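Local coordinates for imelysin-like protein (Psychrobacter arcticus, PDB 3PF0), which is of unknown function but belongs to the imelysin-like (peptidase M75) family and may be a metalloendopeptidase, at residues 71-76 and 99-104; 169-174 and 190-195; 233-238 and 343-348. All coordinates share one frame; numbering follows the deposited sequence. Where two conformers were deposited one is given.

Interaction 1. Residues 71-76 and 99-104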
loop_
_atom_site.group_PDB
_atom_site.type_symbol
_atom_site.label_atom_id
_atom_site.label_comp_id
_atom_site.label_asym_id
_atom_site.label_seq_id
_atom_site.Cartn_x
_atom_site.Cartn_y
_atom_site.Cartn_z
ATOM N N ALA A 71 -11.551 -2.113 -0.517
ATOM C CA ALA A 71 -12.688 -2.772 -1.185
ATOM C C ALA A 71 -13.823 -1.759 -1.467
ATOM O O ALA A 71 -14.383 -1.755 -2.563
ATOM C CB ALA A 71 -13.207 -3.932 -0.337
ATOM N N LYS A 72 -14.115 -0.887 -0.488
ATOM C CA LYS A 72 -15.129 0.176 -0.553
ATOM C C LYS A 72 -14.793 1.168 -1.703
ATOM O O LYS A 72 -15.662 1.483 -2.519
ATOM C CB LYS A 72 -15.176 0.888 0.813
ATOM C CG LYS A 72 -16.092 2.103 0.950
ATOM C CD LYS A 72 -15.882 2.716 2.336
ATOM C CE LYS A 72 -16.542 4.056 2.540
ATOM N NZ LYS A 72 -16.513 4.471 3.971
ATOM N N GLN A 73 -13.527 1.599 -1.782
ATOM C CA GLN A 73 -13.041 2.532 -2.796
ATOM C C GLN A 73 -13.070 1.922 -4.202
ATOM O O GLN A 73 -13.324 2.655 -5.163
ATOM C CB GLN A 73 -11.634 3.044 -2.450
ATOM C CG GLN A 73 -11.539 3.861 -1.153
ATOM C CD GLN A 73 -12.699 4.790 -0.859
ATOM O OE1 GLN A 73 -13.280 5.446 -1.737
ATOM N NE2 GLN A 73 -13.038 4.891 0.407
ATOM N N SER A 74 -12.814 0.594 -4.316
ATOM C CA SER A 74 -12.857 -0.136 -5.583
ATOM C C SER A 74 -14.310 -0.232 -6.048
ATOM O O SER A 74 -14.587 -0.082 -7.235
ATOM C CB SER A 74 -12.232 -1.521 -5.430
ATOM O OG SER A 74 -11.983 -2.107 -6.698
ATOM N N ASP A 75 -15.245 -0.460 -5.093
ATOM C CA ASP A 75 -16.692 -0.509 -5.361
ATOM C C ASP A 75 -17.183 0.859 -5.845
ATOM O O ASP A 75 -17.961 0.919 -6.794
ATOM C CB ASP A 75 -17.492 -0.907 -4.102
ATOM C CG ASP A 75 -17.452 -2.379 -3.726
ATOM O OD1 ASP A 75 -16.835 -3.170 -4.479
ATOM O OD2 ASP A 75 -17.998 -2.730 -2.658
ATOM N N LEU A 76 -16.734 1.955 -5.194
ATOM C CA LEU A 76 -17.146 3.295 -5.625
ATOM C C LEU A 76 -16.586 3.604 -7.026
ATOM O O LEU A 76 -17.310 4.192 -7.834
ATOM C CB LEU A 76 -16.783 4.408 -4.618
ATOM C CG LEU A 76 -17.165 5.879 -5.029
ATOM C CD1 LEU A 76 -18.655 6.026 -5.408
ATOM C CD2 LEU A 76 -16.778 6.867 -3.963
ATOM N N ARG A 99 -10.749 9.498 -12.495
ATOM C CA ARG A 99 -9.318 9.652 -12.196
ATOM C C ARG A 99 -9.098 9.990 -10.715
ATOM O O ARG A 99 -8.200 9.430 -10.092
ATOM C CB ARG A 99 -8.696 10.731 -13.086
ATOM C CG ARG A 99 -8.513 10.272 -14.524
ATOM C CD ARG A 99 -8.003 11.414 -15.365
ATOM N NE ARG A 99 -7.746 11.005 -16.744
ATOM C CZ ARG A 99 -7.220 11.801 -17.667
ATOM N NH1 ARG A 99 -6.885 13.046 -17.366
ATOM N NH2 ARG A 99 -7.011 11.350 -18.898
ATOM N N ASP A 100 -9.938 10.877 -10.156
ATOM C CA ASP A 100 -9.875 11.274 -8.752
ATOM C C ASP A 100 -10.170 10.094 -7.838
ATOM O O ASP A 100 -9.456 9.906 -6.860
ATOM C CB ASP A 100 -10.856 12.425 -8.465
ATOM C CG ASP A 100 -10.481 13.744 -9.114
ATOM O OD1 ASP A 100 -9.357 13.843 -9.661
ATOM O OD2 ASP A 100 -11.324 14.666 -9.106
ATOM N N GLN A 101 -11.207 9.296 -8.167
ATOM C CA GLN A 101 -11.600 8.120 -7.394
ATOM C C GLN A 101 -10.527 7.013 -7.519
ATOM O O GLN A 101 -10.293 6.292 -6.548
ATOM C CB GLN A 101 -12.995 7.617 -7.809
ATOM C CG GLN A 101 -13.587 6.499 -6.932
ATOM C CD GLN A 101 -13.415 6.689 -5.434
ATOM O OE1 GLN A 101 -13.500 7.795 -4.893
ATOM N NE2 GLN A 101 -13.180 5.606 -4.726
ATOM N N TRP A 102 -9.840 6.914 -8.666
ATOM C CA TRP A 102 -8.752 5.934 -8.804
ATOM C C TRP A 102 -7.671 6.241 -7.751
ATOM O O TRP A 102 -7.197 5.316 -7.100
ATOM C CB TRP A 102 -8.159 5.910 -10.230
ATOM C CG TRP A 102 -6.893 5.098 -10.320
ATOM C CD1 TRP A 102 -6.798 3.743 -10.474
ATOM C CD2 TRP A 102 -5.558 5.565 -10.050
ATOM N NE1 TRP A 102 -5.479 3.348 -10.383
ATOM C CE2 TRP A 102 -4.703 4.441 -10.094
ATOM C CE3 TRP A 102 -4.999 6.830 -9.790
ATOM C CZ2 TRP A 102 -3.323 4.547 -9.883
ATOM C CZ3 TRP A 102 -3.636 6.928 -9.573
ATOM C CH2 TRP A 102 -2.808 5.804 -9.661
ATOM N N LEU A 103 -7.303 7.550 -7.575
ATOM C CA LEU A 103 -6.279 7.982 -6.615
ATOM C C LEU A 103 -6.684 7.633 -5.176
ATOM O O LEU A 103 -5.826 7.170 -4.423
ATOM C CB LEU A 103 -5.978 9.492 -6.746
ATOM C CG LEU A 103 -4.871 10.096 -5.837
ATOM C CD1 LEU A 103 -3.562 9.286 -5.897
ATOM C CD2 LEU A 103 -4.621 11.563 -6.178
ATOM N N VAL A 104 -7.975 7.862 -4.801
ATOM C CA VAL A 104 -8.529 7.528 -3.474
ATOM C C VAL A 104 -8.302 6.019 -3.226
ATOM O O VAL A 104 -7.809 5.633 -2.160
ATOM C CB VAL A 104 -10.032 7.938 -3.341
ATOM C CG1 VAL A 104 -10.640 7.465 -2.016
ATOM C CG2 VAL A 104 -10.230 9.451 -3.514
HETATM O O HOH W 1 -14.342 8.312 -2.014
#
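Two neighbouring antiparallel helices of the all-helical imelysin fold, 48-84 and 92-112, are tied together here by a glutamine amide: Q101 on the second reaches across to Q73 and L76 on the first. The short segments run at 167° to each other, their axes 9.1 Å apart. Q101 uses both N-H groups of its amide on one residue. NE2 donates to the backbone oxygen Q73 O at 3.0 Å and to the side-chain oxygen Q73 OE1, also at 3.0 Å, each time in the acceptor's carbonyl plane and on a lone pair. Both acceptors lie close to the amide plane of Q101, which fixes its rotation, while the two side-chain amides are turned 44° apart. Q73 NE2 bonds to D69 OD1, one turn back, which helps hold the Q73 amide with OE1 turned to Q101. L76 lies across the Q101 amide, CD2 3.5 Å from Q101 OE1, and V104 CG1 sits 3.3 Å from Q73 OE1. A leucine in place of Q101, with no N-H to give, would probably cost Q73 O and OE1 this shared donor. One water closes the arrangement, giving one hydrogen to Q101 OE1 at 3.0 Å and the other to Q73 OE1 at 3.1 Å.

Interaction 2. Residues 169-174 and 190-195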
loop_
_atom_site.group_PDB
_atom_site.type_symbol
_atom_site.label_atom_id
_atom_site.label_comp_id
_atom_site.label_asym_id
_atom_site.label_seq_id
_atom_site.Cartn_x
_atom_site.Cartn_y
_atom_site.Cartn_z
ATOM N N PRO A 169 -2.464 -0.537 -11.260
ATOM C CA PRO A 169 -1.707 0.048 -12.389
ATOM C C PRO A 169 -2.395 -0.122 -13.754
ATOM O O PRO A 169 -2.177 0.711 -14.639
ATOM C CB PRO A 169 -0.376 -0.701 -12.352
ATOM C CG PRO A 169 -0.682 -1.997 -11.681
ATOM C CD PRO A 169 -1.734 -1.680 -10.669
ATOM N N GLY A 170 -3.206 -1.181 -13.911
ATOM C CA GLY A 170 -3.979 -1.426 -15.123
ATOM C C GLY A 170 -5.034 -0.343 -15.306
ATOM O O GLY A 170 -5.158 0.238 -16.387
ATOM N N LEU A 171 -5.777 -0.036 -14.228
ATOM C CA LEU A 171 -6.805 1.008 -14.221
ATOM C C LEU A 171 -6.178 2.392 -14.453
ATOM O O LEU A 171 -6.714 3.201 -15.213
ATOM C CB LEU A 171 -7.579 0.962 -12.895
ATOM C CG LEU A 171 -8.621 -0.154 -12.789
ATOM C CD1 LEU A 171 -8.918 -0.506 -11.339
ATOM C CD2 LEU A 171 -9.892 0.199 -13.559
ATOM N N GLU A 172 -5.005 2.634 -13.857
ATOM C CA GLU A 172 -4.290 3.890 -14.007
ATOM C C GLU A 172 -3.987 4.161 -15.469
ATOM O O GLU A 172 -4.238 5.266 -15.967
ATOM C CB GLU A 172 -2.988 3.846 -13.207
ATOM C CG GLU A 172 -2.210 5.155 -13.276
ATOM C CD GLU A 172 -0.825 5.125 -12.672
ATOM O OE1 GLU A 172 -0.343 4.025 -12.318
ATOM O OE2 GLU A 172 -0.218 6.211 -12.550
ATOM N N GLU A 173 -3.462 3.131 -16.148
ATOM C CA GLU A 173 -3.089 3.162 -17.546
ATOM C C GLU A 173 -4.312 3.412 -18.420
ATOM O O GLU A 173 -4.237 4.256 -19.309
ATOM C CB GLU A 173 -2.377 1.852 -17.935
ATOM C CG GLU A 173 -1.783 1.848 -19.335
ATOM C CD GLU A 173 -0.902 3.036 -19.683
ATOM O OE1 GLU A 173 0.217 3.128 -19.131
ATOM O OE2 GLU A 173 -1.337 3.885 -20.496
ATOM N N ALA A 174 -5.430 2.694 -18.177
ATOM C CA ALA A 174 -6.644 2.859 -18.977
ATOM C C ALA A 174 -7.282 4.249 -18.782
ATOM O O ALA A 174 -7.767 4.825 -19.758
ATOM C CB ALA A 174 -7.648 1.779 -18.643
HETATM N N MSE A 190 -14.596 -0.890 -16.006
HETATM C CA MSE A 190 -15.643 -1.563 -15.236
HETATM C C MSE A 190 -15.211 -2.971 -14.855
HETATM O O MSE A 190 -15.371 -3.356 -13.693
HETATM C CB MSE A 190 -16.951 -1.609 -16.026
HETATM C CG MSE A 190 -17.666 -0.264 -16.100
HETATM SE SE MSE A 190 -19.158 -0.364 -17.340
HETATM C CE MSE A 190 -20.326 -1.593 -16.334
ATOM N N SER A 191 -14.619 -3.722 -15.815
ATOM C CA SER A 191 -14.137 -5.098 -15.584
ATOM C C SER A 191 -12.993 -5.140 -14.577
ATOM O O SER A 191 -13.029 -5.963 -13.667
ATOM C CB SER A 191 -13.671 -5.738 -16.888
ATOM O OG SER A 191 -14.772 -5.931 -17.754
ATOM N N ALA A 192 -11.982 -4.254 -14.735
ATOM C CA ALA A 192 -10.826 -4.241 -13.847
ATOM C C ALA A 192 -11.184 -3.798 -12.441
ATOM O O ALA A 192 -10.729 -4.431 -11.507
ATOM C CB ALA A 192 -9.710 -3.379 -14.425
ATOM N N SER A 193 -12.015 -2.756 -12.269
ATOM C CA SER A 193 -12.419 -2.299 -10.933
ATOM C C SER A 193 -13.325 -3.360 -10.242
ATOM O O SER A 193 -13.169 -3.614 -9.039
ATOM C CB SER A 193 -13.082 -0.923 -10.994
ATOM O OG SER A 193 -14.151 -0.883 -11.923
ATOM N N SER A 194 -14.179 -4.055 -11.018
ATOM C CA SER A 194 -15.022 -5.148 -10.510
ATOM C C SER A 194 -14.165 -6.344 -10.067
ATOM O O SER A 194 -14.398 -6.887 -8.983
ATOM C CB SER A 194 -16.024 -5.599 -11.568
ATOM O OG SER A 194 -16.738 -6.760 -11.171
ATOM N N ALA A 195 -13.175 -6.757 -10.902
ATOM C CA ALA A 195 -12.284 -7.869 -10.562
ATOM C C ALA A 195 -11.465 -7.516 -9.326
ATOM O O ALA A 195 -11.276 -8.363 -8.459
ATOM C CB ALA A 195 -11.373 -8.208 -11.734
#
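L171 on the short helix 167-176 pushes its branched end against A192 and S193 on the long helix 183-214, and the contact is made by van der Waals packing, with no polar bond between the two segments. CD2 of L171 lies 3.7 Å from A192 CB, with L171 CG almost as near the same methyl at 3.8 Å, so the alanine meets the fork of the leucine and not just one tip. The backbones come close at this point, L171 CA and A192 CA being 6.6 Å apart. The small alanine probably lets the leucine come this close to the helix surface.

The second kind of contact is between leucine methyls and backbone. CD1 and CD2 of L171 each stand 3.9 Å from S193 N, and CD1 is 4.2 Å from S193 CB. With CG anti to the carbonyl carbon (chi1 -78°), the L171 fork is carried to the step between A192 and S193.

The one side-chain polar group at the contact, S193 OG, set between the backbone N and the carbonyl carbon (chi1 53°), bonds back within its own helix to V189 O.

Around this buried contact the other helices close in. W102 of helix 92-112 packs on L171 and E172, V189 and L196 of helix 183-214 also touch L171, and H78 of helix 48-84 lies against S193, with S74 OG bonded to S193 O.

Interaction 3. Residues 233-238 and 343-348; sequences SLLSLV and LIKSQL
This is a buried, apolar helix-to-helix contact in the all-helical imelysin fold, made where L235 and V238 of helix 225-250 meet I344 and K345 of helix 327-351. The two helices are far apart in sequence and run roughly antiparallel, their short segments inclined at 145° with axes 10.6 Å apart. L235 and V238, one turn apart on the same helix, both direct their side chains at the partner. They meet different ends of I344: L235 CB lies 4.0 Å from the branch methyl I344 CG2, whereas V238 CG1 is 3.8 Å from the terminal methyl I344 CD1. The isoleucine thus spans the turn between them, and its long arm and the valine run alongside, pointing opposite ways.

From I344 onward the helix widens into a pi-type turn, 344-348. There L343 O accepts from both Q347 N and L348 N, at 3.0 and 2.9 Å, in place of the single bond of a regular turn. On the outside of this contact K345 lends its aliphatic part, while its NZ makes a salt bridge with E239 of helix 225-250, the residue right after V238. M283 of helix 268-283 and L304 of helix 298-316 also pack on I344, so more than two helices enclose it. L235, with CG anti to the backbone N (chi1 170°), brings its fork up to the lysine, and the two chains lie nearly perpendicular: K345 CG sits over the fork, 3.7 Å from L235 CD2 and 3.8 Å from L235 CD1.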
loop_
_atom_site.group_PDB
_atom_site.type_symbol
_atom_site.label_atom_id
_atom_site.label_comp_id
_atom_site.label_asym_id
_atom_site.label_seq_id
_atom_site.Cartn_x
_atom_site.Cartn_y
_atom_site.Cartn_z
ATOM N N SER A 233 6.693 -6.680 8.871
ATOM C CA SER A 233 5.815 -6.254 7.790
ATOM C C SER A 233 5.855 -4.726 7.686
ATOM O O SER A 233 5.934 -4.191 6.580
ATOM C CB SER A 233 4.388 -6.741 8.036
ATOM O OG SER A 233 3.559 -6.475 6.918
ATOM N N LEU A 234 5.820 -4.033 8.848
ATOM C CA LEU A 234 5.880 -2.573 8.914
ATOM C C LEU A 234 7.244 -2.091 8.463
ATOM O O LEU A 234 7.323 -1.098 7.734
ATOM C CB LEU A 234 5.554 -2.039 10.319
ATOM C CG LEU A 234 4.119 -2.232 10.833
ATOM C CD1 LEU A 234 3.981 -1.675 12.234
ATOM C CD2 LEU A 234 3.083 -1.591 9.900
ATOM N N LEU A 235 8.313 -2.824 8.845
ATOM C CA LEU A 235 9.687 -2.504 8.438
ATOM C C LEU A 235 9.818 -2.653 6.912
ATOM O O LEU A 235 10.442 -1.797 6.275
ATOM C CB LEU A 235 10.704 -3.391 9.190
ATOM C CG LEU A 235 12.180 -3.385 8.733
ATOM C CD1 LEU A 235 12.833 -1.998 8.861
ATOM C CD2 LEU A 235 12.974 -4.421 9.496
ATOM N N SER A 236 9.206 -3.730 6.340
ATOM C CA SER A 236 9.210 -4.016 4.902
ATOM C C SER A 236 8.519 -2.900 4.121
ATOM O O SER A 236 8.934 -2.591 3.012
ATOM C CB SER A 236 8.526 -5.350 4.620
ATOM O OG SER A 236 8.549 -5.675 3.239
ATOM N N LEU A 237 7.461 -2.290 4.708
ATOM C CA LEU A 237 6.701 -1.200 4.080
ATOM C C LEU A 237 7.619 -0.010 3.752
ATOM O O LEU A 237 7.602 0.470 2.621
ATOM C CB LEU A 237 5.528 -0.747 4.988
ATOM C CG LEU A 237 4.654 0.414 4.470
ATOM C CD1 LEU A 237 3.792 -0.014 3.283
ATOM C CD2 LEU A 237 3.768 0.952 5.561
ATOM N N VAL A 238 8.418 0.444 4.730
ATOM C CA VAL A 238 9.317 1.588 4.574
ATOM C C VAL A 238 10.602 1.168 3.802
ATOM O O VAL A 238 11.140 1.995 3.058
ATOM C CB VAL A 238 9.593 2.296 5.938
ATOM C CG1 VAL A 238 10.042 1.320 7.014
ATOM C CG2 VAL A 238 10.557 3.480 5.812
ATOM N N LEU A 343 15.809 3.435 12.906
ATOM C CA LEU A 343 15.125 3.480 14.190
ATOM C C LEU A 343 14.296 2.213 14.435
ATOM O O LEU A 343 14.253 1.749 15.571
ATOM C CB LEU A 343 14.232 4.728 14.298
ATOM C CG LEU A 343 14.938 6.084 14.469
ATOM C CD1 LEU A 343 13.963 7.216 14.301
ATOM C CD2 LEU A 343 15.631 6.204 15.823
ATOM N N ILE A 344 13.669 1.639 13.389
ATOM C CA ILE A 344 12.860 0.426 13.551
ATOM C C ILE A 344 13.767 -0.789 13.867
ATOM O O ILE A 344 13.501 -1.516 14.827
ATOM C CB ILE A 344 11.923 0.166 12.331
ATOM C CG1 ILE A 344 10.884 1.303 12.184
ATOM C CG2 ILE A 344 11.216 -1.204 12.455
ATOM C CD1 ILE A 344 10.060 1.303 10.861
ATOM N N LYS A 345 14.838 -0.974 13.086
ATOM C CA LYS A 345 15.771 -2.093 13.213
ATOM C C LYS A 345 16.635 -2.050 14.482
ATOM O O LYS A 345 16.871 -3.104 15.079
ATOM C CB LYS A 345 16.704 -2.141 11.987
ATOM C CG LYS A 345 16.069 -2.705 10.728
ATOM C CD LYS A 345 16.668 -2.095 9.464
ATOM C CE LYS A 345 17.814 -2.879 8.888
ATOM N NZ LYS A 345 18.327 -2.239 7.652
ATOM N N SER A 346 17.140 -0.863 14.869
ATOM C CA SER A 346 18.082 -0.744 15.983
ATOM C C SER A 346 17.484 -0.289 17.317
ATOM O O SER A 346 18.149 -0.481 18.342
ATOM C CB SER A 346 19.225 0.197 15.610
ATOM O OG SER A 346 18.782 1.536 15.468
ATOM N N GLN A 347 16.273 0.313 17.326
ATOM C CA GLN A 347 15.654 0.784 18.568
ATOM C C GLN A 347 14.303 0.113 18.827
ATOM O O GLN A 347 14.086 -0.384 19.927
ATOM C CB GLN A 347 15.494 2.315 18.573
ATOM C CG GLN A 347 16.777 3.077 18.905
ATOM C CD GLN A 347 16.576 4.574 19.033
ATOM O OE1 GLN A 347 15.508 5.068 19.420
ATOM N NE2 GLN A 347 17.624 5.335 18.751
ATOM N N LEU A 348 13.397 0.093 17.833
ATOM C CA LEU A 348 12.062 -0.487 18.026
ATOM C C LEU A 348 12.053 -2.026 18.197
ATOM O O LEU A 348 11.496 -2.506 19.188
ATOM C CB LEU A 348 11.091 -0.072 16.898
ATOM C CG LEU A 348 9.624 -0.528 17.039
ATOM C CD1 LEU A 348 8.918 0.181 18.190
ATOM C CD2 LEU A 348 8.864 -0.341 15.748
#

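Along the chain the three contacts follow in series, none enclosing another, and all belong to the imelysin-like fold. Interactions 1 and 2 are neighbours, their centres 11 Å apart: W102 of 99-104 lies on L171 and E172, and S74 of 71-76 reaches S193, so helices 48-84, 92-112, 167-176 and 183-214 pack as one cluster. Interaction 3 lies on the opposite side of the chain's centre, about 29 Å and 32 Å from the centres of interactions 1 and 2, and touches neither. Helix 225-250 follows helix 183-214 in sequence, carrying the chain from interaction 2 to interaction 3. The three contacts thus join helices on opposite sides of the centre of one all-helical chain.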